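Local coordinates for amidohydrolase (Brucella melitensis biovar Abortus, PDB 4F0L), which probably acts as a metal-dependent deaminase of the amidohydrolase family and binds an iron ion, at residues F69-A74 with A110-V115; Q105-A110 with A151-T156. All blocks are in the same frame, centred on the assembly; numbering follows the deposited sequence.

Contact 1 (F69-A74 with A110-V115); sequences FQYGMA and ALRLYV
One face of the Y71 ring lies over L113, whose CA sits above the ring centre and whose CB makes a CH-pi contact, 4.0 Å from the ring centroid and 19° off the ring normal. The edge of the same ring, at CE2 and OH, meets CG of R112, close to the ring plane. Around the ring, F449 of helix 442-457 adds a second aromatic ring, and R420 of the second subunit makes a cation-pi contact and hydrogen-bonds Y71 O, so this buried tyrosine touches both the helix of its own chain and the second subunit. This is where, in a metal-dependent amidohydrolase of the TIM-barrel clan, the loop after strand 56-66 packs on helix 103-119. That strand carries the metal ligand H65 near its end, with the ligand H67 just beyond it, and the side chain of L113 is about 11 Å from the bound iron. The leucine's CD1 reaches past the ring face to CD1 of Y71 at 3.5 Å. With CG of Y71 anti to the backbone N (chi1 -179°), the ring extends from the loop to the helix, and its hydroxyl ends above one face of the R112 guanidinium. Ring and guanidinium planes stand 47° apart, with no hydrogen bond between the two residues. Their polar ends are held elsewhere: Y71 OH hydrogen-bonds D116, one turn on along the helix, and R402 of the second subunit, while R112 NE makes a salt bridge to E446. R112 bends at chi2, and the bent chain brings NH1 to 3.8 Å from Y71 OH.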
loop_
_atom_site.group_PDB
_atom_site.type_symbol
_atom_site.label_atom_id
_atom_site.label_comp_id
_atom_site.label_asym_id
_atom_site.label_seq_id
_atom_site.Cartn_x
_atom_site.Cartn_y
_atom_site.Cartn_z
ATOM N N PHE B 69 -15.315 -4.599 -15.002
ATOM C CA PHE B 69 -16.475 -4.934 -14.161
ATOM C C PHE B 69 -16.112 -5.281 -12.727
ATOM O O PHE B 69 -16.911 -5.079 -11.838
ATOM C CB PHE B 69 -17.337 -6.048 -14.792
ATOM C CG PHE B 69 -16.727 -7.423 -14.720
ATOM C CD1 PHE B 69 -16.963 -8.240 -13.636
ATOM C CD2 PHE B 69 -15.922 -7.905 -15.756
ATOM C CE1 PHE B 69 -16.403 -9.516 -13.579
ATOM C CE2 PHE B 69 -15.362 -9.169 -15.708
ATOM C CZ PHE B 69 -15.600 -9.976 -14.610
ATOM N N GLN B 70 -14.894 -5.786 -12.519
ATOM C CA GLN B 70 -14.452 -6.187 -11.204
ATOM C C GLN B 70 -14.273 -4.995 -10.275
ATOM O O GLN B 70 -14.279 -5.164 -9.042
ATOM C CB GLN B 70 -13.179 -7.063 -11.279
ATOM C CG GLN B 70 -13.460 -8.408 -11.963
ATOM C CD GLN B 70 -12.244 -9.296 -12.100
ATOM O OE1 GLN B 70 -11.217 -9.044 -11.515
ATOM N NE2 GLN B 70 -12.385 -10.394 -12.828
ATOM N N TYR B 71 -14.117 -3.796 -10.841
ATOM C CA TYR B 71 -14.068 -2.575 -10.023
ATOM C C TYR B 71 -15.317 -2.478 -9.151
ATOM O O TYR B 71 -15.276 -1.934 -8.060
ATOM C CB TYR B 71 -14.005 -1.357 -10.921
ATOM C CG TYR B 71 -13.920 0.022 -10.267
ATOM C CD1 TYR B 71 -12.758 0.460 -9.625
ATOM C CD2 TYR B 71 -14.987 0.920 -10.383
ATOM C CE1 TYR B 71 -12.680 1.729 -9.059
ATOM C CE2 TYR B 71 -14.919 2.190 -9.854
ATOM C CZ TYR B 71 -13.762 2.594 -9.172
ATOM O OH TYR B 71 -13.714 3.871 -8.662
ATOM N N GLY B 72 -16.447 -2.955 -9.667
ATOM C CA GLY B 72 -17.684 -2.951 -8.888
ATOM C C GLY B 72 -17.618 -3.806 -7.623
ATOM O O GLY B 72 -18.312 -3.529 -6.659
ATOM N N MET B 73 -16.766 -4.821 -7.609
ATOM C CA MET B 73 -16.673 -5.709 -6.452
ATOM C C MET B 73 -15.523 -5.357 -5.524
ATOM O O MET B 73 -15.325 -6.036 -4.507
ATOM C CB MET B 73 -16.579 -7.183 -6.889
ATOM C CG MET B 73 -15.183 -7.634 -7.306
ATOM S SD MET B 73 -15.180 -9.244 -8.143
ATOM C CE MET B 73 -14.528 -10.268 -6.813
ATOM N N ALA B 74 -14.797 -4.283 -5.824
ATOM C CA ALA B 74 -13.628 -3.907 -5.025
ATOM C C ALA B 74 -14.034 -3.689 -3.559
ATOM O O ALA B 74 -14.972 -2.944 -3.270
ATOM C CB ALA B 74 -12.972 -2.660 -5.600
ATOM N N ALA B 110 -17.223 0.928 -15.829
ATOM C CA ALA B 110 -15.987 1.202 -16.566
ATOM C C ALA B 110 -15.639 2.692 -16.564
ATOM O O ALA B 110 -14.488 3.061 -16.420
ATOM C CB ALA B 110 -16.110 0.698 -17.995
ATOM N N LEU B 111 -16.630 3.553 -16.737
ATOM C CA LEU B 111 -16.352 4.985 -16.683
ATOM C C LEU B 111 -15.746 5.390 -15.350
ATOM O O LEU B 111 -14.692 6.066 -15.322
ATOM C CB LEU B 111 -17.582 5.840 -17.021
ATOM C CG LEU B 111 -17.391 7.361 -16.885
ATOM C CD1 LEU B 111 -16.303 7.856 -17.816
ATOM C CD2 LEU B 111 -18.703 8.117 -17.115
ATOM N N ARG B 112 -16.360 4.972 -14.242
ATOM C CA ARG B 112 -15.879 5.404 -12.936
ATOM C C ARG B 112 -14.495 4.829 -12.641
ATOM O O ARG B 112 -13.669 5.485 -12.009
ATOM C CB ARG B 112 -16.871 5.031 -11.836
ATOM C CG ARG B 112 -16.536 5.570 -10.466
ATOM C CD ARG B 112 -16.549 7.105 -10.461
ATOM N NE ARG B 112 -16.064 7.714 -9.217
ATOM C CZ ARG B 112 -14.770 7.886 -8.895
ATOM N NH1 ARG B 112 -13.794 7.516 -9.701
ATOM N NH2 ARG B 112 -14.459 8.436 -7.740
ATOM N N LEU B 113 -14.250 3.616 -13.104
ATOM C CA LEU B 113 -12.907 3.028 -13.047
ATOM C C LEU B 113 -11.856 3.813 -13.820
ATOM O O LEU B 113 -10.748 4.087 -13.311
ATOM C CB LEU B 113 -12.941 1.626 -13.601
ATOM C CG LEU B 113 -11.562 0.999 -13.801
ATOM C CD1 LEU B 113 -10.790 0.930 -12.493
ATOM C CD2 LEU B 113 -11.647 -0.372 -14.515
ATOM N N TYR B 114 -12.206 4.192 -15.041
ATOM C CA TYR B 114 -11.240 4.905 -15.871
ATOM C C TYR B 114 -10.987 6.303 -15.307
ATOM O O TYR B 114 -9.869 6.811 -15.393
ATOM C CB TYR B 114 -11.662 4.917 -17.364
ATOM C CG TYR B 114 -11.771 3.522 -18.004
ATOM C CD1 TYR B 114 -11.048 2.429 -17.512
ATOM C CD2 TYR B 114 -12.588 3.302 -19.099
ATOM C CE1 TYR B 114 -11.167 1.171 -18.077
ATOM C CE2 TYR B 114 -12.689 2.069 -19.672
ATOM C CZ TYR B 114 -11.985 1.002 -19.162
ATOM O OH TYR B 114 -12.089 -0.256 -19.719
ATOM N N VAL B 115 -12.002 6.923 -14.695
ATOM C CA VAL B 115 -11.777 8.170 -13.980
ATOM C C VAL B 115 -10.778 7.977 -12.817
ATOM O O VAL B 115 -9.839 8.765 -12.622
ATOM C CB VAL B 115 -13.095 8.777 -13.486
ATOM C CG1 VAL B 115 -12.846 9.772 -12.336
ATOM C CG2 VAL B 115 -13.870 9.410 -14.650
#

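Contact 2 (Q105-A110 with A151-T156); sequences QAEAVA and AAAATT
A153 presses its CB between two groups of the facing helix, 3.6 Å from A110 CB and equally 3.6 Å from E107 O. Beside it, A152 CB meets the carboxylate of E107, with OE2 nearest at 3.5 Å. The glutamate reaches this far because its chain is extended beyond CG (chi2 177°), which carries the carboxylate across to the other helix although its CB does not aim there. No direct hydrogen bond joins the two segments; a water does so instead, donating to E107 OE2 at 2.6 Å and to T156 OG1 at 2.7 Å. The second carboxylate oxygen, OE1, forms a salt bridge to R149, earlier on helix 145-157, so that one helix holds both oxygens, directly and through water. Such charge pairing would be expected to favour the ionised glutamate. Further out, A110 also touches I150, and L111 of helix 103-119 packs against A153 and T156. With small alanines A110, A152 and A153 at the closest points, the axes of the two short segments approach to 8.5 Å and cross at -35°, their N-to-C directions running broadly the same way. These are successive outer helices flanking strand 122-129, a neighbouring pair in the beta/alpha architecture of a TIM-barrel amidohydrolase.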
loop_
_atom_site.group_PDB
_atom_site.type_symbol
_atom_site.label_atom_id
_atom_site.label_comp_id
_atom_site.label_asym_id
_atom_site.label_seq_id
_atom_site.Cartn_x
_atom_site.Cartn_y
_atom_site.Cartn_z
ATOM N N GLN B 105 -24.954 -0.865 -17.027
ATOM C CA GLN B 105 -24.162 -0.931 -15.785
ATOM C C GLN B 105 -22.670 -1.056 -16.090
ATOM O O GLN B 105 -21.841 -0.424 -15.438
ATOM C CB GLN B 105 -24.622 -2.087 -14.890
ATOM C CG GLN B 105 -26.003 -1.888 -14.299
ATOM C CD GLN B 105 -26.602 -3.159 -13.757
ATOM O OE1 GLN B 105 -26.112 -4.266 -14.031
ATOM N NE2 GLN B 105 -27.684 -3.011 -13.001
ATOM N N ALA B 106 -22.336 -1.853 -17.087
ATOM C CA ALA B 106 -20.952 -2.053 -17.444
ATOM C C ALA B 106 -20.309 -0.743 -17.897
ATOM O O ALA B 106 -19.161 -0.488 -17.575
ATOM C CB ALA B 106 -20.829 -3.093 -18.526
ATOM N N GLU B 107 -21.054 0.092 -18.605
ATOM C CA GLU B 107 -20.512 1.372 -19.038
ATOM C C GLU B 107 -20.266 2.292 -17.849
ATOM O O GLU B 107 -19.240 2.968 -17.790
ATOM C CB GLU B 107 -21.439 2.064 -20.032
ATOM C CG GLU B 107 -20.803 3.308 -20.661
ATOM C CD GLU B 107 -21.657 4.005 -21.715
ATOM O OE1 GLU B 107 -22.617 3.398 -22.231
ATOM O OE2 GLU B 107 -21.343 5.173 -22.036
ATOM N N ALA B 108 -21.227 2.340 -16.922
ATOM C CA ALA B 108 -21.113 3.151 -15.699
ATOM C C ALA B 108 -19.945 2.750 -14.819
ATOM O O ALA B 108 -19.182 3.613 -14.350
ATOM C CB ALA B 108 -22.401 3.091 -14.892
ATOM N N VAL B 109 -19.790 1.454 -14.590
ATOM C CA VAL B 109 -18.663 0.922 -13.841
ATOM C C VAL B 109 -17.313 1.220 -14.527
ATOM O O VAL B 109 -16.382 1.714 -13.876
ATOM C CB VAL B 109 -18.814 -0.578 -13.600
ATOM C CG1 VAL B 109 -17.562 -1.157 -12.959
ATOM C CG2 VAL B 109 -20.058 -0.839 -12.735
ATOM N N ALA B 110 -17.223 0.928 -15.829
ATOM C CA ALA B 110 -15.987 1.202 -16.566
ATOM C C ALA B 110 -15.639 2.692 -16.564
ATOM O O ALA B 110 -14.488 3.061 -16.420
ATOM C CB ALA B 110 -16.110 0.698 -17.995
ATOM N N ALA B 151 -15.588 1.053 -24.893
ATOM C CA ALA B 151 -15.121 2.135 -25.714
ATOM C C ALA B 151 -15.862 3.459 -25.440
ATOM O O ALA B 151 -15.224 4.513 -25.415
ATOM C CB ALA B 151 -15.173 1.765 -27.177
ATOM N N ALA B 152 -17.171 3.403 -25.215
ATOM C CA ALA B 152 -17.930 4.584 -24.842
ATOM C C ALA B 152 -17.445 5.143 -23.518
ATOM O O ALA B 152 -17.307 6.381 -23.384
ATOM C CB ALA B 152 -19.436 4.308 -24.780
ATOM N N ALA B 153 -17.194 4.254 -22.539
ATOM C CA ALA B 153 -16.689 4.674 -21.234
ATOM C C ALA B 153 -15.300 5.341 -21.373
ATOM O O ALA B 153 -15.075 6.456 -20.886
ATOM C CB ALA B 153 -16.630 3.477 -20.275
ATOM N N ALA B 154 -14.395 4.692 -22.088
ATOM C CA ALA B 154 -13.078 5.276 -22.319
ATOM C C ALA B 154 -13.164 6.651 -23.020
ATOM O O ALA B 154 -12.436 7.591 -22.645
ATOM C CB ALA B 154 -12.190 4.317 -23.130
ATOM N N THR B 155 -14.048 6.770 -24.025
ATOM C CA THR B 155 -14.239 8.015 -24.742
ATOM C C THR B 155 -14.725 9.120 -23.819
ATOM O O THR B 155 -14.186 10.238 -23.828
ATOM C CB THR B 155 -15.227 7.864 -25.915
ATOM O OG1 THR B 155 -14.706 6.900 -26.821
ATOM C CG2 THR B 155 -15.436 9.218 -26.662
ATOM N N THR B 156 -15.710 8.806 -22.993
ATOM C CA THR B 156 -16.244 9.797 -22.075
ATOM C C THR B 156 -15.161 10.218 -21.083
ATOM O O THR B 156 -15.043 11.409 -20.750
ATOM C CB THR B 156 -17.460 9.256 -21.282
ATOM O OG1 THR B 156 -18.479 8.864 -22.183
ATOM C CG2 THR B 156 -18.001 10.294 -20.276
HETATM O O HOH W 1 -19.605 6.725 -20.950
#

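How the contacts relate
Helix 103-119 carries both contacts, whose centres lie 9 Å apart on the same side of the chain's centre and share A110. In chain order the segments alternate: the loop 69-74 comes first, then 105-110 and 110-115 in succession on the helix, and 151-156 last. The helix therefore packs against the loop from the metal-bearing strand 56-66 in contact 1 and against helix 145-157 in contact 2. The two contacts also touch directly, through Y114 CD2 against A154 N (3.8 Å) and Y71 CD2 against V109 O (3.8 Å). Together they place helix 103-119 between the loop near the iron site and dimer interface and the next outer helix, 145-157, all within the amidohydrolase family region of the sequence.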